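Local coordinates for protein Alpha/beta hydrolase (Novosphingobium aromaticivorans, PDB 3BWX) that probably acts as a hydrolase of the alpha/beta hydrolase fold, with no substrate assigned, and binds calcium ions in the crystal, at residues A[31-36]-A[88-93]; A[79-84]-A[111-116]; A[100-105]-A[267-272]; A[148-153]-A[159-164]; A[256-261]-A[275-280]. The protein carries 1 engineered substitution. One frame throughout, in Å; residues are numbered along the deposited sequence. Where two conformers were deposited one is given.

Contact 1: A[31-36]-A[88-93]. With EDO (1,2-ethanediol), chain Q.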
# COMPACT_ATOMS: atom_id res chain seq x y z
N PRO A 31 -3.54 -8.63 14.73
CA PRO A 31 -3.99 -7.43 14.03
C PRO A 31 -3.69 -7.46 12.54
O PRO A 31 -2.84 -8.23 12.08
CB PRO A 31 -3.20 -6.34 14.73
CG PRO A 31 -1.92 -6.99 15.07
CD PRO A 31 -2.25 -8.41 15.42
N VAL A 32 -4.40 -6.62 11.79
CA VAL A 32 -4.21 -6.50 10.35
C VAL A 32 -3.42 -5.21 10.06
O VAL A 32 -3.86 -4.13 10.39
CB VAL A 32 -5.54 -6.46 9.60
CG1 VAL A 32 -5.29 -6.33 8.10
CG2 VAL A 32 -6.36 -7.74 9.88
N LEU A 33 -2.23 -5.35 9.46
CA LEU A 33 -1.38 -4.20 9.13
C LEU A 33 -1.49 -3.89 7.64
O LEU A 33 -1.24 -4.78 6.80
CB LEU A 33 0.07 -4.52 9.47
CG LEU A 33 1.22 -3.57 9.18
CD1 LEU A 33 1.17 -2.40 10.14
CD2 LEU A 33 2.59 -4.26 9.35
N CYS A 34 -1.95 -2.69 7.28
CA CYS A 34 -2.21 -2.30 5.90
C CYS A 34 -1.12 -1.36 5.45
O CYS A 34 -0.98 -0.28 6.02
CB CYS A 34 -3.55 -1.63 5.80
SG CYS A 34 -4.97 -2.69 6.21
N LEU A 35 -0.36 -1.76 4.44
CA LEU A 35 0.79 -1.06 3.99
C LEU A 35 0.53 -0.44 2.62
O LEU A 35 0.27 -1.15 1.66
CB LEU A 35 2.00 -1.98 3.98
CG LEU A 35 2.33 -2.61 5.34
CD1 LEU A 35 3.56 -3.51 5.13
CD2 LEU A 35 2.48 -1.55 6.43
N PRO A 36 0.57 0.90 2.54
CA PRO A 36 0.24 1.57 1.28
C PRO A 36 1.35 1.52 0.23
O PRO A 36 2.48 1.16 0.52
CB PRO A 36 0.03 3.04 1.67
CG PRO A 36 0.12 3.11 3.13
CD PRO A 36 0.82 1.88 3.62
N GLU A 88 9.63 -2.10 11.37
CA GLU A 88 10.14 -2.88 12.49
C GLU A 88 10.02 -2.08 13.79
O GLU A 88 9.67 -2.64 14.86
CB GLU A 88 11.58 -3.33 12.25
CG GLU A 88 11.74 -4.31 11.12
CD GLU A 88 11.20 -5.71 11.39
OE1 GLU A 88 10.58 -5.96 12.45
OE2 GLU A 88 11.33 -6.57 10.50
N ALA A 89 10.27 -0.79 13.73
CA ALA A 89 10.16 0.07 14.91
C ALA A 89 8.69 0.17 15.40
O ALA A 89 8.43 0.14 16.59
CB ALA A 89 10.71 1.47 14.66
N LEU A 90 7.74 0.30 14.47
CA LEU A 90 6.32 0.26 14.82
C LEU A 90 5.96 -1.05 15.52
O LEU A 90 5.32 -1.05 16.59
CB LEU A 90 5.45 0.43 13.57
CG LEU A 90 3.96 0.21 13.74
CD1 LEU A 90 3.32 1.22 14.66
CD2 LEU A 90 3.24 0.25 12.35
N LEU A 91 6.38 -2.17 14.93
CA LEU A 91 6.03 -3.48 15.49
C LEU A 91 6.61 -3.66 16.89
O LEU A 91 5.91 -4.17 17.79
CB LEU A 91 6.46 -4.62 14.57
CG LEU A 91 5.77 -4.64 13.22
CD1 LEU A 91 6.52 -5.60 12.23
CD2 LEU A 91 4.27 -5.03 13.32
N ALA A 92 7.87 -3.24 17.08
CA ALA A 92 8.55 -3.30 18.37
C ALA A 92 7.83 -2.44 19.39
O ALA A 92 7.52 -2.85 20.54
CB ALA A 92 10.00 -2.82 18.24
N GLN A 93 7.54 -1.22 18.99
CA GLN A 93 6.96 -0.24 19.92
C GLN A 93 5.55 -0.60 20.36
O GLN A 93 5.14 -0.27 21.49
CB GLN A 93 7.06 1.15 19.29
CG GLN A 93 8.57 1.68 19.34
CD GLN A 93 8.81 2.95 18.52
OE1 GLN A 93 8.00 3.88 18.55
NE2 GLN A 93 9.93 3.00 17.81
C1 EDO Q . 5.74 4.15 0.98
O1 EDO Q . 4.36 4.54 1.18
C2 EDO Q . 5.80 2.62 1.07
O2 EDO Q . 5.11 2.01 -0.03
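L33 on the strand and L90 on the helix run in opposite directions, so that each slides past the other and they meet at their methyl ends. L33 CD1 comes to 4.0 Å from L90 CD2. Both leucines place CG trans to their own backbone nitrogen (chi1 177° in L33), which sends the branch of L33 out from the strand and that of L90 out from the helix, toward each other. L91 differs: its CB leaves the helix obliquely to the strand, and the far methyl turns in, L91 CD2 lying 4.4 Å from L33 CD2. The two methyls of L33 are thus shared between successive helix residues. This is a strand-to-helix layer of the alpha/beta hydrolase fold. Helix 80-94 is the crossover from strand 58-61 to strand 99-104, and strand 32-35 runs between those two in the sheet, beneath the helix. L33 and L35 face this layer, V32 and C34 the other, and branched apolar groups fit here because the interface is buried and F99 also packs on L33 and L91. Where the strand ends, P36 O accepts a 2.8 Å hydrogen bond from O2 of an ethanediol, probably left by the crystallisation liquor.

Contact 2: A[79-84]-A[111-116]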
# COMPACT_ATOMS: atom_id res chain seq x y z
N GLN A 79 13.74 5.65 1.20
CA GLN A 79 14.11 4.45 0.45
C GLN A 79 13.55 3.22 1.17
O GLN A 79 13.30 3.28 2.40
CB GLN A 79 15.63 4.41 0.32
CG GLN A 79 16.38 4.39 1.65
CD GLN A 79 17.86 4.28 1.47
OE1 GLN A 79 18.36 3.95 0.39
NE2 GLN A 79 18.60 4.59 2.54
N PRO A 80 13.30 2.15 0.39
CA PRO A 80 12.65 0.97 0.96
C PRO A 80 13.21 0.36 2.20
O PRO A 80 12.43 -0.02 3.08
CB PRO A 80 12.65 -0.03 -0.20
CG PRO A 80 12.57 0.84 -1.40
CD PRO A 80 13.46 1.99 -1.07
N MSE A 81 14.53 0.26 2.32
CA MSE A 81 15.07 -0.32 3.58
C MSE A 81 14.84 0.52 4.82
O MSE A 81 14.80 0.00 5.93
CB MSE A 81 16.53 -0.72 3.40
CG MSE A 81 16.74 -1.72 2.26
SE MSE A 81 15.63 -3.32 2.30
CE MSE A 81 16.34 -4.03 3.84
N GLN A 82 14.71 1.83 4.63
CA GLN A 82 14.36 2.72 5.71
C GLN A 82 12.89 2.53 6.12
O GLN A 82 12.61 2.42 7.29
CB GLN A 82 14.65 4.18 5.38
CG GLN A 82 14.44 5.08 6.57
CD GLN A 82 15.39 4.79 7.69
OE1 GLN A 82 16.60 4.89 7.51
NE2 GLN A 82 14.88 4.43 8.82
N TYR A 83 11.99 2.42 5.13
CA TYR A 83 10.61 2.14 5.48
C TYR A 83 10.50 0.81 6.21
O TYR A 83 9.72 0.70 7.15
CB TYR A 83 9.74 2.12 4.26
CG TYR A 83 9.96 3.30 3.34
CD1 TYR A 83 10.16 4.57 3.84
CD2 TYR A 83 9.83 3.16 1.92
CE1 TYR A 83 10.35 5.65 2.98
CE2 TYR A 83 10.04 4.24 1.06
CZ TYR A 83 10.30 5.48 1.60
OH TYR A 83 10.53 6.54 0.75
N LEU A 84 11.27 -0.18 5.79
CA LEU A 84 11.26 -1.50 6.47
C LEU A 84 11.71 -1.33 7.95
O LEU A 84 11.05 -1.84 8.86
CB LEU A 84 12.18 -2.48 5.75
CG LEU A 84 12.41 -3.84 6.42
CD1 LEU A 84 11.10 -4.57 6.50
CD2 LEU A 84 13.42 -4.64 5.56
N THR A 111 5.96 -6.06 2.70
CA THR A 111 5.39 -7.25 3.31
C THR A 111 6.31 -8.48 3.10
O THR A 111 6.59 -9.23 4.02
CB THR A 111 4.00 -7.55 2.72
OG1 THR A 111 3.09 -6.51 3.09
CG2 THR A 111 3.45 -8.90 3.25
N MSE A 112 6.86 -8.63 1.90
CA MSE A 112 7.84 -9.70 1.67
C MSE A 112 9.10 -9.56 2.51
O MSE A 112 9.58 -10.51 3.12
CB MSE A 112 8.16 -9.79 0.18
CG MSE A 112 7.01 -10.22 -0.68
SE MSE A 112 7.49 -10.32 -2.62
CE MSE A 112 6.13 -9.20 -3.39
N LEU A 113 9.56 -8.31 2.67
CA LEU A 113 10.75 -8.00 3.42
C LEU A 113 10.52 -8.27 4.93
O LEU A 113 11.37 -8.85 5.62
CB LEU A 113 11.18 -6.56 3.12
CG LEU A 113 11.82 -6.44 1.74
CD1 LEU A 113 11.89 -4.95 1.40
CD2 LEU A 113 13.22 -7.16 1.68
N LEU A 114 9.34 -7.90 5.43
CA LEU A 114 8.99 -8.21 6.83
C LEU A 114 8.92 -9.72 7.03
O LEU A 114 9.41 -10.23 8.06
CB LEU A 114 7.66 -7.61 7.22
CG LEU A 114 7.65 -6.12 7.43
CD1 LEU A 114 6.21 -5.59 7.48
CD2 LEU A 114 8.45 -5.70 8.66
N ALA A 115 8.30 -10.46 6.10
CA ALA A 115 8.17 -11.91 6.22
C ALA A 115 9.53 -12.58 6.26
O ALA A 115 9.75 -13.50 7.03
CB ALA A 115 7.31 -12.47 5.06
N ALA A 116 10.45 -12.06 5.45
CA ALA A 116 11.80 -12.62 5.34
C ALA A 116 12.52 -12.71 6.67
O ALA A 116 13.29 -13.61 6.88
CB ALA A 116 12.66 -11.77 4.35
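The carbonyl oxygen of Q79 takes two backbone N-H groups at the start of the helix that carries M81 and L84 into this contact: the Y83 N to Q79 O bond is 3.1 Å long, and Q82 N gives a weaker one. The Y83 ring also lies with one face over that oxygen. In the next bond along, L84 N donates to P80 O at 3.0 Å, fixing the backbone from which L84 reaches across. L84 and L113 carry most of the contact. The CG of L84 stands trans to the backbone nitrogen (chi1 173°), and its two methyls part over the opposite helix, L84 CD1 reaching L114 CD2 at 3.6 Å while L84 CD2 comes to 3.8 Å from L113 CB. L84 passes L114 in the reverse direction, yet crosses L113 at about a right angle. Helices 80-94 and 106-117, neighbours on one face of the alpha/beta hydrolase sheet, are here inclined by 58° with their axes 10.5 Å apart, a spacing that leucines fill well. Toward the outside, M81, present as selenomethionine, bends at chi2 and chi3 and lays its SE atom across the branch of L113, 4.2 Å from L113 CD1. A flexible, unbranched chain suits this exposed margin. L114, by contrast, is buried, while L113 also meets L221 of helix 219-225.

Contact 3: A[100-105]-A[267-272]. With EDO (1,2-ethanediol), chain F; EDO (1,2-ethanediol), chain H.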
# COMPACT_ATOMS: atom_id res chain seq x y z
N VAL A 100 -1.42 -10.05 10.40
CA VAL A 100 -1.79 -10.18 8.98
C VAL A 100 -1.26 -8.95 8.28
O VAL A 100 -1.28 -7.83 8.85
CB VAL A 100 -3.33 -10.30 8.83
CG1 VAL A 100 -3.74 -10.23 7.36
CG2 VAL A 100 -3.85 -11.57 9.58
N ALA A 101 -0.70 -9.15 7.10
CA ALA A 101 -0.15 -8.06 6.31
C ALA A 101 -0.93 -7.93 5.02
O ALA A 101 -1.07 -8.92 4.27
CB ALA A 101 1.35 -8.31 6.03
N ILE A 102 -1.44 -6.73 4.70
CA ILE A 102 -2.09 -6.42 3.41
C ILE A 102 -1.24 -5.33 2.77
O ILE A 102 -1.25 -4.24 3.28
CB ILE A 102 -3.56 -5.94 3.58
CG1 ILE A 102 -4.40 -7.01 4.27
CG2 ILE A 102 -4.08 -5.52 2.20
CD1 ILE A 102 -5.89 -6.67 4.43
N GLY A 103 -0.53 -5.61 1.67
CA GLY A 103 0.43 -4.68 1.09
C GLY A 103 0.17 -4.40 -0.37
O GLY A 103 0.06 -5.35 -1.19
N THR A 104 -0.01 -3.11 -0.69
CA THR A 104 -0.23 -2.67 -2.03
C THR A 104 1.04 -2.16 -2.65
O THR A 104 1.65 -1.26 -2.12
CB THR A 104 -1.32 -1.62 -2.07
OG1 THR A 104 -2.55 -2.25 -1.69
CG2 THR A 104 -1.45 -1.08 -3.52
N SER A 105 1.43 -2.75 -3.78
CA SER A 105 2.58 -2.24 -4.52
C SER A 105 3.85 -2.25 -3.63
O SER A 105 4.24 -3.30 -3.13
CB SER A 105 2.26 -0.84 -5.07
OG SER A 105 1.00 -0.88 -5.71
N PRO A 267 -5.95 -2.76 -7.84
CA PRO A 267 -7.26 -2.84 -7.18
C PRO A 267 -7.31 -1.93 -5.96
O PRO A 267 -6.31 -1.76 -5.25
CB PRO A 267 -7.37 -4.31 -6.79
CG PRO A 267 -6.55 -5.01 -7.87
CD PRO A 267 -5.39 -4.10 -8.05
N THR A 268 -8.45 -1.26 -5.73
CA THR A 268 -8.61 -0.36 -4.63
C THR A 268 -8.84 -1.13 -3.30
O THR A 268 -8.71 -0.54 -2.21
CB THR A 268 -9.80 0.59 -4.83
OG1 THR A 268 -11.01 -0.17 -4.87
CG2 THR A 268 -9.63 1.45 -6.10
N LEU A 269 -9.23 -2.43 -3.43
CA LEU A 269 -9.69 -3.32 -2.37
C LEU A 269 -11.12 -3.01 -1.92
O LEU A 269 -11.62 -3.60 -0.95
CB LEU A 269 -8.70 -3.31 -1.18
CG LEU A 269 -7.24 -3.56 -1.55
CD1 LEU A 269 -6.34 -3.55 -0.33
CD2 LEU A 269 -7.05 -4.85 -2.33
N ASP A 270 -11.77 -2.07 -2.61
CA ASP A 270 -13.22 -1.79 -2.41
C ASP A 270 -14.13 -2.55 -3.40
O ASP A 270 -15.35 -2.51 -3.28
CB ASP A 270 -13.52 -0.30 -2.48
CG ASP A 270 -12.73 0.52 -1.48
OD1 ASP A 270 -12.30 0.03 -0.40
OD2 ASP A 270 -12.53 1.69 -1.81
N GLU A 271 -13.53 -3.19 -4.40
CA GLU A 271 -14.28 -4.08 -5.29
C GLU A 271 -14.89 -5.25 -4.53
O GLU A 271 -14.23 -5.84 -3.66
CB GLU A 271 -13.37 -4.68 -6.37
CG GLU A 271 -12.56 -3.68 -7.20
CD GLU A 271 -11.29 -3.15 -6.56
OE1 GLU A 271 -10.78 -3.72 -5.57
OE2 GLU A 271 -10.78 -2.14 -7.13
N PRO A 272 -16.16 -5.59 -4.82
CA PRO A 272 -16.73 -6.74 -4.12
C PRO A 272 -15.89 -8.01 -4.14
O PRO A 272 -15.77 -8.71 -3.11
CB PRO A 272 -18.05 -6.97 -4.85
CG PRO A 272 -18.42 -5.58 -5.31
CD PRO A 272 -17.13 -4.97 -5.74
C1 EDO F . -14.29 0.54 -7.17
O1 EDO F . -13.13 0.39 -6.36
C2 EDO F . -15.28 -0.52 -6.80
O2 EDO F . -15.92 -0.05 -5.62
C1 EDO H . -12.35 3.68 -4.77
O1 EDO H . -13.29 3.26 -3.75
C2 EDO H . -13.03 4.50 -5.87
O2 EDO H . -13.95 3.63 -6.55
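L269 reaches out of its loop toward strand 99-104 and touches it with a single methyl: L269 CD1 lies 3.9 Å from I102 CG2, the two side chains sliding past in opposite directions. A positive phi (75°) at L269 turns the chain, leaving its branched side chain facing the buried strand. T104, one step further along that face, comes within 4.2 Å of the same methyl with its OG1, whose polar partner is N128 ND2; that amide also bonds P267 O. Just beyond is S105 of a GxSxG sequence, consistent with the nucleophile elbow of alpha/beta hydrolases. Behind L269 the loop is polar. E271 bends back at chi2 and takes the N-H of T268 on the syn lone pair of OE2, the T268 N to E271 OE2 bond being 2.9 Å and fairly straight at 161°. T268 OG1 in turn accepts from D270 N at 3.0 Å, forming an ST turn. With a valine at T268, the D270 N-H would probably lose its acceptor and the turn its side-chain clasp. The chemistry is divided: the direct touch is apolar, N128 adds a polar bridge, and the loop's own hydrogen bonds are likely to hold the turn that directs L269.

Contact 4: A[148-153]-A[159-164]. With EDO (1,2-ethanediol), chain O.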
# COMPACT_ATOMS: atom_id res chain seq x y z
N GLN A 148 6.02 15.24 -9.68
CA GLN A 148 5.83 16.14 -10.84
C GLN A 148 5.08 17.40 -10.45
O GLN A 148 5.27 18.48 -11.03
CB GLN A 148 5.17 15.44 -12.02
CG GLN A 148 6.19 14.72 -12.90
N GLY A 149 4.24 17.29 -9.44
CA GLY A 149 3.89 18.45 -8.64
C GLY A 149 2.67 19.22 -9.11
O GLY A 149 2.45 20.36 -8.66
N ARG A 150 1.86 18.61 -9.96
CA ARG A 150 0.61 19.30 -10.37
C ARG A 150 -0.30 19.55 -9.19
O ARG A 150 -0.43 18.70 -8.32
CB ARG A 150 -0.13 18.54 -11.45
CG ARG A 150 0.19 19.06 -12.86
CD ARG A 150 -0.65 18.37 -13.94
NE ARG A 150 -1.87 19.09 -14.32
CZ ARG A 150 -2.80 18.61 -15.15
NH1 ARG A 150 -2.68 17.41 -15.70
NH2 ARG A 150 -3.86 19.35 -15.45
N ASN A 151 -0.94 20.72 -9.17
CA ASN A 151 -1.86 21.10 -8.10
C ASN A 151 -3.06 21.84 -8.72
O ASN A 151 -2.96 22.32 -9.85
CB ASN A 151 -1.17 21.95 -7.04
CG ASN A 151 -0.63 23.25 -7.60
OD1 ASN A 151 -1.34 24.21 -7.71
ND2 ASN A 151 0.65 23.25 -7.99
N PHE A 152 -4.15 21.93 -7.95
CA PHE A 152 -5.46 22.34 -8.50
C PHE A 152 -6.21 23.27 -7.60
O PHE A 152 -6.02 23.21 -6.38
CB PHE A 152 -6.30 21.10 -8.74
CG PHE A 152 -5.60 20.09 -9.60
CD1 PHE A 152 -5.66 20.18 -10.98
CD2 PHE A 152 -4.82 19.12 -9.04
CE1 PHE A 152 -4.96 19.29 -11.78
CE2 PHE A 152 -4.10 18.23 -9.84
CZ PHE A 152 -4.18 18.33 -11.21
N GLU A 153 -7.08 24.09 -8.19
CA GLU A 153 -7.96 24.96 -7.40
C GLU A 153 -9.15 24.21 -6.85
O GLU A 153 -9.63 24.55 -5.78
CB GLU A 153 -8.46 26.20 -8.20
CG GLU A 153 -9.19 27.25 -7.28
CD GLU A 153 -9.26 28.67 -7.83
OE1 GLU A 153 -10.20 28.93 -8.62
OE2 GLU A 153 -8.43 29.56 -7.43
N ALA A 159 -9.82 15.68 -9.97
CA ALA A 159 -10.40 14.43 -10.38
C ALA A 159 -10.24 14.22 -11.88
O ALA A 159 -9.89 13.12 -12.32
CB ALA A 159 -11.90 14.43 -10.00
N ARG A 160 -10.55 15.24 -12.66
CA ARG A 160 -10.43 15.11 -14.11
C ARG A 160 -8.99 14.90 -14.54
O ARG A 160 -8.72 14.18 -15.48
CB ARG A 160 -11.05 16.33 -14.79
CG ARG A 160 -12.56 16.41 -14.58
CD ARG A 160 -13.25 15.24 -15.30
NE ARG A 160 -14.72 15.31 -15.25
CZ ARG A 160 -15.54 14.27 -15.28
NH1 ARG A 160 -15.09 13.03 -15.36
NH2 ARG A 160 -16.83 14.46 -15.21
N ALA A 161 -8.05 15.50 -13.83
CA ALA A 161 -6.63 15.30 -14.13
C ALA A 161 -6.22 13.85 -13.86
O ALA A 161 -5.40 13.28 -14.60
CB ALA A 161 -5.74 16.28 -13.32
N LEU A 162 -6.77 13.24 -12.80
CA LEU A 162 -6.47 11.86 -12.47
C LEU A 162 -7.07 10.92 -13.47
O LEU A 162 -6.40 9.98 -13.91
CB LEU A 162 -6.93 11.55 -11.04
CG LEU A 162 -6.19 12.26 -9.89
CD1 LEU A 162 -6.88 12.01 -8.55
CD2 LEU A 162 -4.70 11.88 -9.83
N GLN A 163 -8.30 11.18 -13.89
CA GLN A 163 -8.92 10.38 -14.95
C GLN A 163 -8.12 10.46 -16.27
O GLN A 163 -8.03 9.45 -16.99
CB GLN A 163 -10.32 10.90 -15.17
CG GLN A 163 -11.12 10.12 -16.15
CD GLN A 163 -12.44 10.77 -16.38
OE1 GLN A 163 -12.54 12.01 -16.30
NE2 GLN A 163 -13.48 9.97 -16.64
N GLU A 164 -7.58 11.65 -16.57
CA GLU A 164 -6.80 11.84 -17.80
C GLU A 164 -5.62 10.88 -17.79
O GLU A 164 -5.28 10.35 -18.86
CB GLU A 164 -6.29 13.27 -17.88
CG GLU A 164 -5.33 13.63 -19.05
CD GLU A 164 -4.82 15.09 -18.94
OE1 GLU A 164 -3.84 15.31 -18.22
OE2 GLU A 164 -5.39 15.98 -19.58
C1 EDO O . -1.12 14.86 -12.46
O1 EDO O . -0.59 15.04 -13.78
C2 EDO O . -2.49 14.15 -12.53
O2 EDO O . -2.43 12.88 -13.21
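F152 drives its ring against A161, and this is where the packing is tight: F152 CZ is only 3.3 Å from A161 CB, and CE1 of the same ring stands 3.5 Å from that methyl. The ring meets the methyl obliquely. A small residue suits this point of the helix, since the methyl already touches the phenylalanine. R150 lies over the same spot. A161 CB and F152 CZ both sit on one face of its guanidinium, each about 3.8 Å above the plane and offset toward the rim, so the flat cation roofs the apolar pair. Outward from there the contact becomes loose. E164, extended with CG trans to its backbone nitrogen (chi1 174°), brings its carboxylate to the edge of the guanidinium, close to its plane, but the salt bridge from R150 NH1 to E164 OE1 is long at 3.5 Å and its hydrogen bond weak. The two planes are turned 33° from each other. Both charged residues are exposed, and an ethanediol, probably from the crystallisation liquor, rests against R150 CD. The contact lies in the insertion between strands 122-128 and 230-235, where many alpha/beta hydrolases carry their cap. Strand 151-152 pairs there with 194-196 through F152 and I194; A159, on the far side of helix 155-166, packs on helix 175-185, which L162 also touches.

Contact 5: A[256-261]-A[275-280]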
# COMPACT_ATOMS: atom_id res chain seq x y z
N GLU A 256 -3.68 -18.35 -3.24
CA GLU A 256 -4.85 -18.07 -4.06
C GLU A 256 -4.61 -16.80 -4.88
O GLU A 256 -4.13 -15.80 -4.29
CB GLU A 256 -6.10 -17.92 -3.20
CG GLU A 256 -7.32 -17.53 -4.01
CD GLU A 256 -8.64 -17.84 -3.28
OE1 GLU A 256 -9.02 -19.01 -3.23
OE2 GLU A 256 -9.30 -16.90 -2.79
N LEU A 257 -4.90 -16.84 -6.19
CA LEU A 257 -4.84 -15.67 -7.06
C LEU A 257 -6.25 -15.26 -7.43
O LEU A 257 -7.06 -16.13 -7.90
CB LEU A 257 -4.09 -16.02 -8.36
CG LEU A 257 -4.01 -14.96 -9.44
CD1 LEU A 257 -3.33 -13.64 -9.02
CD2 LEU A 257 -3.30 -15.59 -10.69
N VAL A 258 -6.54 -13.97 -7.29
CA VAL A 258 -7.80 -13.36 -7.77
C VAL A 258 -7.47 -12.24 -8.73
O VAL A 258 -6.73 -11.32 -8.39
CB VAL A 258 -8.66 -12.88 -6.59
CG1 VAL A 258 -9.88 -12.08 -7.10
CG2 VAL A 258 -9.03 -14.08 -5.68
N THR A 259 -8.01 -12.32 -9.94
CA THR A 259 -7.83 -11.26 -10.91
C THR A 259 -9.10 -10.43 -10.99
O THR A 259 -10.18 -10.98 -11.16
CB THR A 259 -7.48 -11.83 -12.29
OG1 THR A 259 -6.23 -12.55 -12.20
CG2 THR A 259 -7.41 -10.70 -13.35
N LEU A 260 -8.96 -9.11 -10.87
CA LEU A 260 -10.06 -8.14 -10.90
C LEU A 260 -10.28 -7.69 -12.33
O LEU A 260 -9.38 -7.14 -12.96
CB LEU A 260 -9.79 -6.93 -9.99
CG LEU A 260 -9.92 -7.05 -8.47
CD1 LEU A 260 -11.35 -7.59 -8.07
CD2 LEU A 260 -8.79 -7.85 -7.88
N PRO A 261 -11.46 -7.98 -12.88
CA PRO A 261 -11.70 -7.59 -14.29
C PRO A 261 -11.65 -6.09 -14.58
O PRO A 261 -12.11 -5.28 -13.75
CB PRO A 261 -13.12 -8.12 -14.57
CG PRO A 261 -13.33 -9.18 -13.54
CD PRO A 261 -12.57 -8.74 -12.30
N ILE A 275 -12.98 -7.63 -1.67
CA ILE A 275 -13.47 -7.72 -0.27
C ILE A 275 -13.67 -9.21 0.06
O ILE A 275 -13.22 -9.70 1.12
CB ILE A 275 -14.75 -6.90 -0.05
CG1 ILE A 275 -14.46 -5.41 -0.27
CG2 ILE A 275 -15.39 -7.18 1.33
CD1 ILE A 275 -15.72 -4.61 -0.55
N ALA A 276 -14.40 -9.89 -0.79
CA ALA A 276 -14.69 -11.32 -0.59
C ALA A 276 -13.40 -12.13 -0.53
O ALA A 276 -13.25 -13.01 0.28
CB ALA A 276 -15.61 -11.86 -1.69
N ALA A 277 -12.43 -11.80 -1.40
CA ALA A 277 -11.13 -12.50 -1.42
C ALA A 277 -10.38 -12.34 -0.09
O ALA A 277 -9.85 -13.30 0.45
CB ALA A 277 -10.25 -12.06 -2.61
N ILE A 278 -10.32 -11.11 0.39
CA ILE A 278 -9.70 -10.80 1.66
C ILE A 278 -10.40 -11.57 2.81
O ILE A 278 -9.76 -12.14 3.69
CB ILE A 278 -9.64 -9.28 1.87
CG1 ILE A 278 -8.62 -8.69 0.94
CG2 ILE A 278 -9.25 -8.92 3.31
CD1 ILE A 278 -8.75 -7.16 0.82
N GLY A 279 -11.74 -11.66 2.75
CA GLY A 279 -12.47 -12.43 3.74
C GLY A 279 -12.06 -13.89 3.74
O GLY A 279 -11.88 -14.50 4.78
N ARG A 280 -11.90 -14.49 2.57
CA ARG A 280 -11.45 -15.88 2.47
C ARG A 280 -10.06 -16.07 3.04
O ARG A 280 -9.79 -17.07 3.72
CB ARG A 280 -11.48 -16.37 1.05
CG ARG A 280 -12.88 -16.46 0.44
CD ARG A 280 -12.87 -17.26 -0.89
NE ARG A 280 -12.00 -16.69 -1.93
CZ ARG A 280 -12.36 -15.69 -2.73
NH1 ARG A 280 -13.58 -15.22 -2.62
NH2 ARG A 280 -11.53 -15.20 -3.64
O HOH W 1 -8.30 -15.40 -0.70
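Strand 255-260, an edge strand of the main sheet, and helix 272-282, the last helix of this alpha/beta hydrolase, run antiparallel here, 171° apart in direction with axes 10.0 Å from each other. R280 grips E256 side-on with two nitrogens on one oxygen: R280 NE to E256 OE2 is 2.8 Å, using the syn lone pair, and R280 NH2 to E256 OE2 is 2.9 Å, approaching from above the carboxylate plane. The planes are 48° apart, yet the oxygen stays in that of the guanidinium. A bend at chi3 (-59°) folds the arginine back over its own helix, A277 CA lying against one face. Further in, V258 CG2 packs 3.9 Å from A277 CB and also meets the guanidinium edge at NH2. Alanine lets the helix come near the sheet, and the beta-branched valine fits a strand. A water donates to both E256 OE2 (2.8 Å) and A277 O (2.9 Å). With a lysine in place of E256, R280 would probably lose its charge mate and be free to turn, and the water one of its acceptors. Three donors converging on OE2, two from a cationic guanidinium, would probably favour the charged form of the carboxylate.

Contacts 1 and 3 are buried and depend on methyl groups, meeting at strands 32-35 and 99-104, which hydrogen-bond side by side in the sheet. Contact 2 shares helix 80-94 with contact 1 and is buried at L114 but more exposed at M81; L35 and L91 pack on L114 between them. On the other face of the sheet, contact 5 adjoins contact 3, L260 touching P267 and I275 lying against L269 and D270, yet it ends in a salt bridge at the surface. Contact 4 stands apart, about 11 Å from contact 3 at nearest atoms. Ion pairs appear only in the two more exposed contacts, 4 and 5, each beside an apolar patch.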